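Putative thioesterase (Escherichia coli, PDB 5UGZ) probably acts as a type II thioesterase that hydrolytically releases intermediates from the colibactin NRPS/PKS assembly line. Local coordinates at residues 22-34 / 86-100. Residues are numbered along the deposited sequence; the frame is centred on the assembly and turned at random.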
# COMPACT_ATOMS: atom_id res chain seq x y z
N SER A 22 19.69 -15.81 -6.79
CA SER A 22 18.55 -15.50 -7.65
C SER A 22 18.19 -14.03 -7.52
O SER A 22 18.85 -13.30 -6.78
CB SER A 22 17.34 -16.38 -7.29
OG SER A 22 16.16 -15.92 -7.92
N ASN A 23 17.16 -13.59 -8.25
CA ASN A 23 16.63 -12.24 -8.12
C ASN A 23 15.18 -12.30 -7.63
O ASN A 23 14.47 -13.29 -7.85
CB ASN A 23 16.72 -11.48 -9.45
CG ASN A 23 16.23 -10.05 -9.36
OD1 ASN A 23 15.18 -9.71 -9.91
ND2 ASN A 23 16.99 -9.19 -8.70
N ILE A 24 14.75 -11.24 -6.94
CA ILE A 24 13.37 -11.10 -6.49
C ILE A 24 12.90 -9.68 -6.78
O ILE A 24 13.59 -8.71 -6.45
CB ILE A 24 13.20 -11.40 -5.00
CG1 ILE A 24 11.79 -10.99 -4.57
CG2 ILE A 24 14.22 -10.65 -4.20
CD1 ILE A 24 11.31 -11.70 -3.33
N SER A 25 11.72 -9.56 -7.35
CA SER A 25 11.14 -8.25 -7.64
C SER A 25 10.15 -7.88 -6.55
O SER A 25 9.29 -8.69 -6.17
CB SER A 25 10.48 -8.26 -9.01
OG SER A 25 11.44 -8.62 -9.98
N LEU A 26 10.29 -6.67 -6.04
CA LEU A 26 9.42 -6.11 -5.01
C LEU A 26 8.55 -5.04 -5.65
O LEU A 26 9.03 -3.96 -5.99
CB LEU A 26 10.27 -5.52 -3.89
CG LEU A 26 9.53 -4.73 -2.82
CD1 LEU A 26 8.75 -5.67 -1.91
CD2 LEU A 26 10.54 -3.88 -2.04
N TYR A 27 7.26 -5.35 -5.81
CA TYR A 27 6.26 -4.42 -6.33
C TYR A 27 5.73 -3.59 -5.17
O TYR A 27 5.28 -4.14 -4.16
CB TYR A 27 5.13 -5.19 -7.02
CG TYR A 27 5.64 -5.98 -8.22
CD1 TYR A 27 6.10 -7.30 -8.09
CD2 TYR A 27 5.74 -5.39 -9.47
CE1 TYR A 27 6.60 -7.99 -9.19
CE2 TYR A 27 6.24 -6.07 -10.55
CZ TYR A 27 6.68 -7.36 -10.41
OH TYR A 27 7.17 -8.01 -11.52
N CYS A 28 5.78 -2.27 -5.31
CA CYS A 28 5.35 -1.36 -4.26
C CYS A 28 4.18 -0.51 -4.73
O CYS A 28 4.22 0.05 -5.84
CB CYS A 28 6.50 -0.47 -3.79
SG CYS A 28 7.85 -1.43 -3.07
N LEU A 29 3.15 -0.40 -3.89
CA LEU A 29 1.98 0.41 -4.18
C LEU A 29 1.90 1.59 -3.22
O LEU A 29 2.10 1.41 -2.01
CB LEU A 29 0.69 -0.43 -4.09
CG LEU A 29 0.51 -1.44 -5.23
CD1 LEU A 29 1.56 -2.52 -5.17
CD2 LEU A 29 -0.88 -2.06 -5.22
N PRO A 30 1.61 2.80 -3.70
CA PRO A 30 1.63 3.98 -2.84
C PRO A 30 0.34 4.16 -2.04
O PRO A 30 -0.68 3.52 -2.27
CB PRO A 30 1.84 5.12 -3.83
CG PRO A 30 1.20 4.64 -5.09
CD PRO A 30 1.34 3.13 -5.11
N TYR A 31 0.41 5.07 -1.07
CA TYR A 31 -0.76 5.41 -0.28
C TYR A 31 -1.67 6.38 -1.04
O TYR A 31 -1.41 6.75 -2.19
CB TYR A 31 -0.32 6.02 1.05
CG TYR A 31 0.81 6.99 0.90
CD1 TYR A 31 0.69 8.12 0.07
CD2 TYR A 31 2.00 6.79 1.58
CE1 TYR A 31 1.73 9.01 -0.07
CE2 TYR A 31 3.04 7.69 1.45
CZ TYR A 31 2.90 8.79 0.62
OH TYR A 31 3.93 9.66 0.48
N SER A 32 -2.76 6.81 -0.39
CA SER A 32 -3.75 7.66 -1.04
C SER A 32 -3.16 9.01 -1.44
O SER A 32 -2.50 9.67 -0.63
CB SER A 32 -4.96 7.88 -0.12
OG SER A 32 -5.65 6.66 0.11
N GLY A 33 -3.43 9.43 -2.68
CA GLY A 33 -2.83 10.63 -3.24
C GLY A 33 -1.39 10.46 -3.70
O GLY A 33 -0.86 11.37 -4.37
N GLY A 34 -0.74 9.33 -3.38
CA GLY A 34 0.66 9.15 -3.67
C GLY A 34 0.93 8.59 -5.06
O GLY A 34 0.02 8.15 -5.78
N HIS A 86 6.64 -6.39 -16.14
CA HIS A 86 7.96 -6.83 -15.71
C HIS A 86 7.94 -8.20 -15.05
O HIS A 86 8.97 -8.61 -14.50
CB HIS A 86 8.60 -5.84 -14.71
CG HIS A 86 8.58 -4.41 -15.17
ND1 HIS A 86 9.19 -3.99 -16.34
CD2 HIS A 86 8.05 -3.30 -14.61
CE1 HIS A 86 9.02 -2.69 -16.48
NE2 HIS A 86 8.33 -2.25 -15.45
N TYR A 87 6.82 -8.93 -15.05
CA TYR A 87 6.71 -10.17 -14.29
C TYR A 87 6.90 -11.37 -15.21
O TYR A 87 6.10 -11.60 -16.11
CB TYR A 87 5.38 -10.30 -13.56
CG TYR A 87 5.41 -11.55 -12.72
CD1 TYR A 87 4.52 -12.60 -12.95
CD2 TYR A 87 6.39 -11.71 -11.75
CE1 TYR A 87 4.59 -13.75 -12.18
CE2 TYR A 87 6.47 -12.85 -11.00
CZ TYR A 87 5.57 -13.87 -11.22
OH TYR A 87 5.68 -15.00 -10.44
N THR A 88 7.94 -12.16 -14.94
CA THR A 88 8.29 -13.27 -15.81
C THR A 88 8.22 -14.64 -15.13
O THR A 88 8.52 -15.65 -15.78
CB THR A 88 9.70 -13.06 -16.38
OG1 THR A 88 10.62 -12.83 -15.29
CG2 THR A 88 9.70 -11.87 -17.31
N GLY A 89 7.83 -14.70 -13.86
CA GLY A 89 7.63 -15.96 -13.17
C GLY A 89 8.57 -16.24 -12.00
O GLY A 89 8.43 -17.30 -11.38
N GLY A 90 9.51 -15.37 -11.64
CA GLY A 90 10.40 -15.63 -10.53
C GLY A 90 9.76 -15.35 -9.18
O GLY A 90 8.54 -15.29 -9.04
N ASP A 91 10.62 -15.16 -8.17
CA ASP A 91 10.18 -14.74 -6.85
C ASP A 91 9.74 -13.28 -6.85
O ASP A 91 10.31 -12.44 -7.54
CB ASP A 91 11.31 -14.89 -5.83
CG ASP A 91 11.88 -16.28 -5.82
OD1 ASP A 91 11.20 -17.21 -5.32
OD2 ASP A 91 13.00 -16.45 -6.33
N TYR A 92 8.76 -12.97 -6.01
CA TYR A 92 8.33 -11.58 -5.87
C TYR A 92 7.64 -11.39 -4.53
O TYR A 92 7.16 -12.33 -3.90
CB TYR A 92 7.42 -11.18 -7.04
CG TYR A 92 6.04 -11.81 -7.01
CD1 TYR A 92 4.98 -11.15 -6.40
CD2 TYR A 92 5.81 -13.05 -7.57
CE1 TYR A 92 3.75 -11.70 -6.36
CE2 TYR A 92 4.55 -13.63 -7.52
CZ TYR A 92 3.52 -12.94 -6.92
OH TYR A 92 2.25 -13.47 -6.86
N ALA A 93 7.61 -10.13 -4.09
CA ALA A 93 6.89 -9.70 -2.91
C ALA A 93 6.06 -8.48 -3.29
O ALA A 93 6.23 -7.92 -4.37
CB ALA A 93 7.83 -9.35 -1.75
N ILE A 94 5.16 -8.07 -2.40
CA ILE A 94 4.32 -6.90 -2.61
C ILE A 94 4.27 -6.09 -1.33
O ILE A 94 3.98 -6.63 -0.26
CB ILE A 94 2.89 -7.28 -3.04
CG1 ILE A 94 2.97 -8.38 -4.11
CG2 ILE A 94 2.14 -6.01 -3.51
CD1 ILE A 94 1.65 -8.80 -4.68
N PHE A 95 4.57 -4.79 -1.44
CA PHE A 95 4.47 -3.84 -0.35
C PHE A 95 3.45 -2.78 -0.74
O PHE A 95 3.47 -2.31 -1.88
CB PHE A 95 5.84 -3.20 -0.04
CG PHE A 95 5.80 -2.15 1.04
CD1 PHE A 95 5.33 -0.87 0.78
CD2 PHE A 95 6.23 -2.45 2.33
CE1 PHE A 95 5.27 0.10 1.78
CE2 PHE A 95 6.19 -1.48 3.33
CZ PHE A 95 5.70 -0.20 3.05
N GLY A 96 2.58 -2.42 0.18
CA GLY A 96 1.67 -1.30 -0.03
C GLY A 96 1.43 -0.60 1.28
O GLY A 96 1.43 -1.23 2.34
N HIS A 97 1.25 0.72 1.22
CA HIS A 97 0.95 1.54 2.40
C HIS A 97 -0.48 2.04 2.30
O HIS A 97 -0.89 2.57 1.26
CB HIS A 97 1.92 2.72 2.54
CG HIS A 97 1.78 3.46 3.85
ND1 HIS A 97 2.40 3.06 5.01
CD2 HIS A 97 1.07 4.57 4.17
CE1 HIS A 97 2.09 3.89 5.99
NE2 HIS A 97 1.28 4.82 5.51
N SER A 98 -1.24 1.85 3.38
CA SER A 98 -2.62 2.34 3.51
C SER A 98 -3.49 1.81 2.37
O SER A 98 -3.66 0.59 2.28
CB SER A 98 -2.57 3.86 3.65
OG SER A 98 -3.59 4.26 4.54
N LEU A 99 -4.07 2.67 1.52
CA LEU A 99 -4.84 2.20 0.37
C LEU A 99 -4.02 1.24 -0.48
O LEU A 99 -4.55 0.26 -1.02
CB LEU A 99 -5.30 3.40 -0.47
CG LEU A 99 -5.93 3.09 -1.81
CD1 LEU A 99 -7.27 2.35 -1.63
CD2 LEU A 99 -6.10 4.38 -2.60
N GLY A 100 -2.72 1.52 -0.62
CA GLY A 100 -1.85 0.62 -1.33
C GLY A 100 -1.77 -0.74 -0.70
O GLY A 100 -1.43 -1.71 -1.38
O HOH W 1 13.42 -15.39 -9.13
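Phe-95 N donates a hydrogen bond to Tyr-27 O (2.9 Å), nearly in line with that carbonyl, in a parallel strand pair; the next rung, Leu-29 N to Phe-95 O, is 2.8 Å. The last rung is weak, His-97 N to Leu-29 O at 3.4 Å. On one face Leu-26 CD1 rests on Ala-93 CB (3.8 Å) and Cys-28 SG on Phe-95 CB. On the other, the Tyr-27 and Tyr-92 side chains cross at about a right angle, and Tyr-92 CB meets the edge of the Tyr-27 ring, CE1 to CB 3.9 Å. Just beyond strand 24-29, Tyr-31 has CG in the crowded position between backbone N and carbonyl carbon (chi1 42°), which brings CD2 to 3.5 Å from His-97 CD2. In the second shell, Ser-125 bonds His-97 ND1, Asp-239 holds the Tyr-31 hydroxyl and Trp-42 meets Phe-95 edge-to-face. Strands 50-54 and 121-125 flank the pair, placing it inside the parallel sheet of an alpha/beta-hydrolase fold. Gly-96, Ser-98 and Gly-100 match the GxSxG nucleophile elbow, and Ser-98, at phi 57° and psi -119°, has the strained backbone expected there. Main-chain bonding thus anchors strand 91-97 up to Ser-98, which His-235 touches, consistent with a catalytic serine-histidine pair.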